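Local coordinates for lipoprotein (PDB 4QHQ), which binds methionine and, as a lipoprotein of the NlpA family, probably delivers it to an ABC transporter for uptake, at residues A[110-115]-A[134-139]; A[80-85]-A[191-196]; A[98-103]-A[165-170]. All coordinates share one frame; numbering follows the deposited sequence.

Contact 1: A[110-115]-A[134-139]. With MET (methionine), chain B.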
loop_
_atom_site.group_PDB
_atom_site.type_symbol
_atom_site.label_atom_id
_atom_site.label_comp_id
_atom_site.label_asym_id
_atom_site.label_seq_id
_atom_site.Cartn_x
_atom_site.Cartn_y
_atom_site.Cartn_z
ATOM N N ASN A 110 -1.930 -4.753 6.290
ATOM C CA ASN A 110 -2.890 -4.722 5.191
ATOM C C ASN A 110 -4.032 -5.724 5.338
ATOM O O ASN A 110 -5.132 -5.473 4.838
ATOM C CB ASN A 110 -2.180 -4.857 3.851
ATOM C CG ASN A 110 -1.369 -3.631 3.520
ATOM O OD1 ASN A 110 -1.925 -2.549 3.264
ATOM N ND2 ASN A 110 -0.053 -3.779 3.552
ATOM N N GLU A 111 -3.805 -6.824 6.048
ATOM C CA GLU A 111 -4.890 -7.742 6.352
ATOM C C GLU A 111 -5.877 -7.011 7.260
ATOM O O GLU A 111 -7.083 -7.025 7.025
ATOM C CB GLU A 111 -4.401 -9.021 7.038
ATOM C CG GLU A 111 -5.578 -9.855 7.505
ATOM C CD GLU A 111 -5.291 -11.326 7.686
ATOM O OE1 GLU A 111 -4.142 -11.783 7.553
ATOM O OE2 GLU A 111 -6.265 -12.056 7.961
ATOM N N ASN A 112 -5.352 -6.363 8.291
ATOM C CA ASN A 112 -6.171 -5.579 9.197
ATOM C C ASN A 112 -6.968 -4.522 8.440
ATOM O O ASN A 112 -8.182 -4.376 8.634
ATOM C CB ASN A 112 -5.301 -4.930 10.267
ATOM C CG ASN A 112 -6.108 -4.151 11.273
ATOM O OD1 ASN A 112 -6.873 -4.726 12.040
ATOM N ND2 ASN A 112 -5.933 -2.833 11.285
ATOM N N ARG A 113 -6.283 -3.824 7.550
ATOM C CA ARG A 113 -6.891 -2.803 6.723
ATOM C C ARG A 113 -8.048 -3.354 5.888
ATOM O O ARG A 113 -9.131 -2.752 5.811
ATOM C CB ARG A 113 -5.822 -2.243 5.800
ATOM C CG ARG A 113 -6.302 -1.180 4.833
ATOM C CD ARG A 113 -5.140 -0.788 3.955
ATOM N NE ARG A 113 -5.428 0.394 3.159
ATOM C CZ ARG A 113 -4.585 0.911 2.278
ATOM N NH1 ARG A 113 -3.412 0.315 2.067
ATOM N NH2 ARG A 113 -4.909 2.009 1.609
ATOM N N ALA A 114 -7.811 -4.491 5.242
ATOM C CA ALA A 114 -8.841 -5.140 4.422
ATOM C C ALA A 114 -10.056 -5.555 5.241
ATOM O O ALA A 114 -11.186 -5.376 4.803
ATOM C CB ALA A 114 -8.257 -6.346 3.713
ATOM N N LEU A 115 -9.818 -6.122 6.420
ATOM C CA LEU A 115 -10.911 -6.596 7.255
ATOM C C LEU A 115 -11.723 -5.420 7.792
ATOM O O LEU A 115 -12.945 -5.517 7.940
ATOM C CB LEU A 115 -10.374 -7.466 8.393
ATOM C CG LEU A 115 -9.790 -8.798 7.918
ATOM C CD1 LEU A 115 -9.280 -9.613 9.090
ATOM C CD2 LEU A 115 -10.837 -9.582 7.141
ATOM N N GLY A 134 -3.785 -0.034 17.353
ATOM C CA GLY A 134 -2.512 -0.585 16.930
ATOM C C GLY A 134 -2.592 -2.087 16.737
ATOM O O GLY A 134 -1.688 -2.692 16.158
ATOM N N ASN A 135 -3.672 -2.688 17.230
ATOM C CA ASN A 135 -3.897 -4.119 17.054
ATOM C C ASN A 135 -4.212 -4.459 15.605
ATOM O O ASN A 135 -4.785 -3.646 14.876
ATOM C CB ASN A 135 -5.040 -4.611 17.942
ATOM C CG ASN A 135 -4.714 -4.532 19.417
ATOM O OD1 ASN A 135 -3.561 -4.335 19.799
ATOM N ND2 ASN A 135 -5.729 -4.697 20.256
ATOM N N ASN A 136 -3.837 -5.666 15.193
ATOM C CA ASN A 136 -4.141 -6.136 13.846
ATOM C C ASN A 136 -5.037 -7.374 13.841
ATOM O O ASN A 136 -4.704 -8.403 14.434
ATOM C CB ASN A 136 -2.853 -6.393 13.058
ATOM C CG ASN A 136 -2.085 -5.112 12.756
ATOM O OD1 ASN A 136 -0.881 -5.002 13.030
ATOM N ND2 ASN A 136 -2.778 -4.135 12.190
ATOM N N ALA A 137 -6.175 -7.260 13.164
ATOM C CA ALA A 137 -7.149 -8.345 13.085
ATOM C C ALA A 137 -6.778 -9.358 12.005
ATOM O O ALA A 137 -6.211 -8.994 10.973
ATOM C CB ALA A 137 -8.543 -7.781 12.822
ATOM N N THR A 138 -7.095 -10.630 12.251
ATOM C CA THR A 138 -7.027 -11.656 11.216
ATOM C C THR A 138 -8.412 -12.265 11.059
ATOM O O THR A 138 -9.353 -11.857 11.744
ATOM C CB THR A 138 -6.041 -12.792 11.553
ATOM O OG1 THR A 138 -6.586 -13.615 12.597
ATOM C CG2 THR A 138 -4.695 -12.228 11.972
ATOM N N VAL A 139 -8.540 -13.242 10.168
ATOM C CA VAL A 139 -9.842 -13.881 9.966
ATOM C C VAL A 139 -10.348 -14.579 11.233
ATOM O O VAL A 139 -11.552 -14.774 11.395
ATOM C CB VAL A 139 -9.844 -14.882 8.788
ATOM C CG1 VAL A 139 -9.536 -14.171 7.475
ATOM C CG2 VAL A 139 -8.873 -16.023 9.043
HETATM N N MET B . 1.093 1.294 -1.851
HETATM C CA MET B . 0.477 0.362 -0.906
HETATM C C MET B . -0.843 0.899 -0.400
HETATM O O MET B . -0.936 2.091 -0.131
HETATM C CB MET B . 1.438 0.110 0.262
HETATM C CG MET B . 0.913 -0.898 1.301
HETATM S SD MET B . 2.055 -1.112 2.684
HETATM C CE MET B . 3.442 -1.922 1.883
HETATM O OXT MET B . -1.835 0.160 -0.279
#

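Contact 2: A[80-85]-A[191-196]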
loop_
_atom_site.group_PDB
_atom_site.type_symbol
_atom_site.label_atom_id
_atom_site.label_comp_id
_atom_site.label_asym_id
_atom_site.label_seq_id
_atom_site.Cartn_x
_atom_site.Cartn_y
_atom_site.Cartn_z
ATOM N N ILE A 80 -1.548 8.795 -0.983
ATOM C CA ILE A 80 -2.469 7.843 -0.382
ATOM C C ILE A 80 -3.299 7.207 -1.499
ATOM O O ILE A 80 -3.589 7.840 -2.525
ATOM C CB ILE A 80 -3.359 8.533 0.683
ATOM C CG1 ILE A 80 -4.163 7.511 1.493
ATOM C CG2 ILE A 80 -4.269 9.586 0.048
ATOM C CD1 ILE A 80 -4.732 8.085 2.781
ATOM N N SER A 81 -3.644 5.939 -1.320
ATOM C CA SER A 81 -4.351 5.216 -2.363
ATOM C C SER A 81 -5.369 4.284 -1.732
ATOM O O SER A 81 -5.037 3.141 -1.401
ATOM C CB SER A 81 -3.372 4.433 -3.236
ATOM O OG SER A 81 -2.618 3.525 -2.461
ATOM N N PRO A 82 -6.601 4.769 -1.565
ATOM C CA PRO A 82 -7.680 3.983 -0.944
ATOM C C PRO A 82 -7.785 2.575 -1.522
ATOM O O PRO A 82 -7.821 2.388 -2.739
ATOM C CB PRO A 82 -8.925 4.803 -1.275
ATOM C CG PRO A 82 -8.419 6.212 -1.292
ATOM C CD PRO A 82 -7.073 6.101 -1.974
ATOM N N ILE A 83 -7.807 1.592 -0.638
ATOM C CA ILE A 83 -7.822 0.209 -1.069
ATOM C C ILE A 83 -9.228 -0.170 -1.522
ATOM O O ILE A 83 -10.236 0.272 -0.950
ATOM C CB ILE A 83 -7.276 -0.723 0.035
ATOM C CG1 ILE A 83 -6.904 -2.096 -0.536
ATOM C CG2 ILE A 83 -8.194 -0.814 1.223
ATOM C CD1 ILE A 83 -5.975 -2.897 0.379
ATOM N N GLY A 84 -9.285 -0.971 -2.572
ATOM C CA GLY A 84 -10.568 -1.358 -3.129
ATOM C C GLY A 84 -10.875 -2.831 -3.020
ATOM O O GLY A 84 -9.977 -3.668 -2.781
ATOM N N VAL A 85 -12.156 -3.137 -3.201
ATOM C CA VAL A 85 -12.644 -4.499 -3.338
ATOM C C VAL A 85 -12.970 -4.699 -4.812
ATOM O O VAL A 85 -13.654 -3.859 -5.429
ATOM C CB VAL A 85 -13.927 -4.707 -2.523
ATOM C CG1 VAL A 85 -14.404 -6.140 -2.643
ATOM C CG2 VAL A 85 -13.704 -4.361 -1.061
ATOM N N GLU A 191 -12.190 2.179 0.169
ATOM C CA GLU A 191 -11.823 2.793 1.440
ATOM C C GLU A 191 -11.894 4.314 1.338
ATOM O O GLU A 191 -11.733 4.885 0.252
ATOM C CB GLU A 191 -10.395 2.374 1.739
ATOM C CG GLU A 191 -9.799 2.773 3.054
ATOM C CD GLU A 191 -8.347 2.321 3.100
ATOM O OE1 GLU A 191 -7.570 2.759 2.219
ATOM O OE2 GLU A 191 -7.990 1.506 3.979
ATOM N N SER A 192 -12.121 4.968 2.471
ATOM C CA SER A 192 -12.135 6.426 2.519
ATOM C C SER A 192 -10.731 7.007 2.469
ATOM O O SER A 192 -9.777 6.386 2.926
ATOM C CB SER A 192 -12.796 6.905 3.803
ATOM O OG SER A 192 -12.882 8.322 3.821
ATOM N N LEU A 193 -10.622 8.223 1.952
ATOM C CA LEU A 193 -9.361 8.958 1.975
ATOM C C LEU A 193 -8.944 9.376 3.383
ATOM O O LEU A 193 -7.799 9.776 3.600
ATOM C CB LEU A 193 -9.440 10.194 1.075
ATOM C CG LEU A 193 -9.290 9.916 -0.423
ATOM C CD1 LEU A 193 -9.830 11.081 -1.232
ATOM C CD2 LEU A 193 -7.830 9.631 -0.775
ATOM N N THR A 194 -9.874 9.309 4.332
ATOM C CA THR A 194 -9.575 9.653 5.721
ATOM C C THR A 194 -9.141 8.399 6.461
ATOM O O THR A 194 -9.796 7.958 7.407
ATOM C CB THR A 194 -10.792 10.240 6.438
ATOM O OG1 THR A 194 -11.851 9.276 6.427
ATOM C CG2 THR A 194 -11.253 11.513 5.749
ATOM N N SER A 195 -8.049 7.812 5.992
ATOM C CA SER A 195 -7.493 6.600 6.574
ATOM C C SER A 195 -6.055 6.893 6.993
ATOM O O SER A 195 -5.484 7.917 6.604
ATOM C CB SER A 195 -7.497 5.478 5.540
ATOM O OG SER A 195 -6.364 5.595 4.690
ATOM N N PRO A 196 -5.455 5.992 7.780
ATOM C CA PRO A 196 -4.065 6.229 8.193
ATOM C C PRO A 196 -3.037 5.686 7.200
ATOM O O PRO A 196 -1.878 5.544 7.573
ATOM C CB PRO A 196 -3.963 5.454 9.507
ATOM C CG PRO A 196 -4.932 4.323 9.333
ATOM C CD PRO A 196 -6.081 4.891 8.539
#

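Contact 3: A[98-103]-A[165-170]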
loop_
_atom_site.group_PDB
_atom_site.type_symbol
_atom_site.label_atom_id
_atom_site.label_comp_id
_atom_site.label_asym_id
_atom_site.label_seq_id
_atom_site.Cartn_x
_atom_site.Cartn_y
_atom_site.Cartn_z
ATOM N N GLN A 98 -24.230 -16.855 -0.240
ATOM C CA GLN A 98 -23.886 -17.612 0.952
ATOM C C GLN A 98 -22.628 -18.396 0.664
ATOM O O GLN A 98 -22.507 -19.023 -0.387
ATOM C CB GLN A 98 -25.015 -18.585 1.305
ATOM C CG GLN A 98 -26.197 -17.932 1.975
ATOM C CD GLN A 98 -25.841 -17.348 3.324
ATOM O OE1 GLN A 98 -26.075 -16.169 3.583
ATOM N NE2 GLN A 98 -25.287 -18.177 4.200
ATOM N N GLY A 99 -21.674 -18.332 1.587
ATOM C CA GLY A 99 -20.463 -19.116 1.470
ATOM C C GLY A 99 -19.497 -18.563 0.437
ATOM O O GLY A 99 -18.595 -19.272 -0.005
ATOM N N ALA A 100 -19.705 -17.309 0.039
ATOM C CA ALA A 100 -18.852 -16.652 -0.946
ATOM C C ALA A 100 -17.398 -16.684 -0.515
ATOM O O ALA A 100 -17.091 -16.550 0.670
ATOM C CB ALA A 100 -19.286 -15.217 -1.153
ATOM N N LYS A 101 -16.511 -16.851 -1.489
ATOM C CA LYS A 101 -15.074 -16.858 -1.242
ATOM C C LYS A 101 -14.514 -15.458 -1.428
ATOM O O LYS A 101 -14.708 -14.851 -2.480
ATOM C CB LYS A 101 -14.379 -17.779 -2.242
ATOM C CG LYS A 101 -14.505 -19.265 -1.954
ATOM C CD LYS A 101 -13.661 -20.078 -2.937
ATOM C CE LYS A 101 -12.209 -19.598 -2.968
ATOM N NZ LYS A 101 -11.382 -20.358 -3.960
ATOM N N LEU A 102 -13.829 -14.947 -0.410
ATOM C CA LEU A 102 -13.118 -13.678 -0.524
ATOM C C LEU A 102 -11.636 -13.917 -0.304
ATOM O O LEU A 102 -11.236 -14.926 0.279
ATOM C CB LEU A 102 -13.611 -12.668 0.513
ATOM C CG LEU A 102 -15.092 -12.301 0.529
ATOM C CD1 LEU A 102 -15.334 -11.067 1.386
ATOM C CD2 LEU A 102 -15.593 -12.082 -0.879
ATOM N N ALA A 103 -10.822 -12.995 -0.785
ATOM C CA ALA A 103 -9.396 -13.043 -0.528
ATOM C C ALA A 103 -8.935 -11.674 -0.047
ATOM O O ALA A 103 -9.397 -10.643 -0.550
ATOM C CB ALA A 103 -8.646 -13.467 -1.778
ATOM N N ASP A 165 -10.953 -17.007 -9.354
ATOM C CA ASP A 165 -11.281 -18.131 -8.481
ATOM C C ASP A 165 -11.831 -17.716 -7.113
ATOM O O ASP A 165 -11.921 -18.545 -6.201
ATOM C CB ASP A 165 -10.044 -19.021 -8.276
ATOM C CG ASP A 165 -9.705 -19.853 -9.500
ATOM O OD1 ASP A 165 -10.030 -19.427 -10.629
ATOM O OD2 ASP A 165 -9.119 -20.948 -9.337
ATOM N N VAL A 166 -12.196 -16.445 -6.965
ATOM C CA VAL A 166 -12.852 -15.977 -5.746
ATOM C C VAL A 166 -14.021 -15.089 -6.127
ATOM O O VAL A 166 -14.145 -14.657 -7.275
ATOM C CB VAL A 166 -11.901 -15.173 -4.820
ATOM C CG1 VAL A 166 -10.733 -16.033 -4.354
ATOM C CG2 VAL A 166 -11.398 -13.926 -5.521
ATOM N N ASP A 167 -14.887 -14.815 -5.162
ATOM C CA ASP A 167 -16.032 -13.958 -5.442
ATOM C C ASP A 167 -15.718 -12.471 -5.302
ATOM O O ASP A 167 -16.347 -11.641 -5.958
ATOM C CB ASP A 167 -17.224 -14.393 -4.601
ATOM C CG ASP A 167 -17.619 -15.811 -4.905
ATOM O OD1 ASP A 167 -17.769 -16.112 -6.107
ATOM O OD2 ASP A 167 -17.726 -16.628 -3.967
ATOM N N ALA A 168 -14.730 -12.141 -4.473
ATOM C CA ALA A 168 -14.220 -10.784 -4.389
ATOM C C ALA A 168 -12.863 -10.820 -3.704
ATOM O O ALA A 168 -12.541 -11.766 -2.991
ATOM C CB ALA A 168 -15.183 -9.874 -3.629
ATOM N N ALA A 169 -12.068 -9.782 -3.922
ATOM C CA ALA A 169 -10.782 -9.663 -3.245
ATOM C C ALA A 169 -10.516 -8.217 -2.893
ATOM O O ALA A 169 -10.880 -7.319 -3.644
ATOM C CB ALA A 169 -9.656 -10.189 -4.119
ATOM N N VAL A 170 -9.887 -8.004 -1.746
ATOM C CA VAL A 170 -9.438 -6.668 -1.366
ATOM C C VAL A 170 -7.975 -6.570 -1.793
ATOM O O VAL A 170 -7.141 -7.370 -1.347
ATOM C CB VAL A 170 -9.570 -6.432 0.141
ATOM C CG1 VAL A 170 -9.087 -5.015 0.485
ATOM C CG2 VAL A 170 -11.009 -6.645 0.596
#

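Contact 1: A[110-115]-A[134-139]
N112, on the helix 108-120, reaches across to the loop 134-139 and holds its backbone. Its CB already touches the loop, 3.3 Å from ND2 of N136. CG stands anti to the backbone N (chi1 -178°), and beyond it the branches part. N112 ND2 lies near the N136 amide, whose plane is turned 67° from its own. N112 OD1 accepts the A137 N-H at 2.9 Å in a nearly straight bond (171°), its donor tilted from the carbonyl plane. The CB of A137 packs beside the same oxygen. One turn on, CD1 of L115 rests against T138, 3.4 Å from its C. E111 lays its CG on the A137 carbonyl and brings OE2 to V139 N in a weak, bent bond of 3.4 Å; E153 brings a second carboxylate close to OE2, which may raise the proton affinity of the pair. Away from the loop, R113 NH1 donates to OXT of methionine at 2.8 Å, and ND2 of N110, hydrogen-bonded to D107, lies 3.5 Å from the methionine SD. The helix thus has the loop 134-139 packed on one side, while N110 and R113 on its other side line the methionine pocket, as in periplasmic-binding-protein folds.

Contact 2: A[80-85]-A[191-196]
E191, I80 and P82 bury the most surface where the segments 80-85 and 191-196 meet. E191 binds I83 twice. Its backbone N donates to I83 O at 3.0 Å. Its side chain sets out with CG anti to the backbone N (chi1 -175°) and is extended beyond CG; at its end OE1 accepts the N-H of I83 at 3.1 Å. That N-H comes from above the carboxylate plane, 59° out of it. The same OE1 forms a salt bridge with R113, so two donors grip one oxygen. P82 sits alongside: its CB is pressed to 3.2 Å from the E191 carbonyl O, and its CG meets CD2 of L193 at 3.5 Å. CG2 of I80 touches that methyl too, at 3.7 Å. The other branch of I80 ends at CD1, which touches both S195 OG, 3.5 Å away, and L193 O; V238 adds to the apolar patch around I80 and L193. S81 turns its side chain from the loop toward the bound methionine. The two segments run between strands of the six-stranded and the five-stranded sheet, an interdomain crossing of the kind that forms the hinge in periplasmic binding proteins, with the ligand pocket beside it.

Contact 3: A[98-103]-A[165-170]
The carboxylate of D167 is the flat group that closes the start of the strand pair, and OD2 does the bonding. K101 N donates to OD2 at 2.8 Å on the anti side, 22° out of the carboxylate plane, and CA and CB of A100 crowd the same oxygen. D167 has CG beside its backbone N (chi1 -60°), while that N donates to K101 O at 2.7 Å; A168 N adds a weak bond to the same carbonyl. Farther along, A103 N donates to A168 O at 3.1 Å, and V170 N to A103 O at 2.9 Å. On one sheet face CD2 of L102 packs on CB of A168 at 3.6 Å, with L118 of helix 108-120 against L102. On the other face CB of A103 lies 4.2 Å from CB of A169; V166 CG1 is a further neighbour of A103 CB. A bend at chi3 (53°) turns CE of K101 toward V166 CG1. K101 NZ donates to D165 O at 2.9 Å. At this open end D167 OD2 and K101 NZ supplement the backbone bonds, whereas from L102 on regular parallel backbone bonding carries the pair, with apolar side chains on both faces. The pairing there does not rely on polar side chains.

Overall arrangement
All three contacts touch one another. Contact 3 is the most buried, two neighbouring parallel strands of the five-stranded sheet, yet its centre lies about 21 Å from that of the chain. Contact 2, about 9 Å from the chain centre, joins the six-stranded and five-stranded sheets and mixes a carboxylate grip with apolar packing at a partly exposed loop. Contact 1 is partly buried, its loop side more open, and combines asparagine and glutamate bonds to backbone with L115 packing. R113, shared by contacts 1 and 2, couples the interdomain crossing to the ligand. A114 of the contact 1 helix packs on V170, linking contacts 1 and 3, while I83 and V85 meet V170 between contacts 2 and 3.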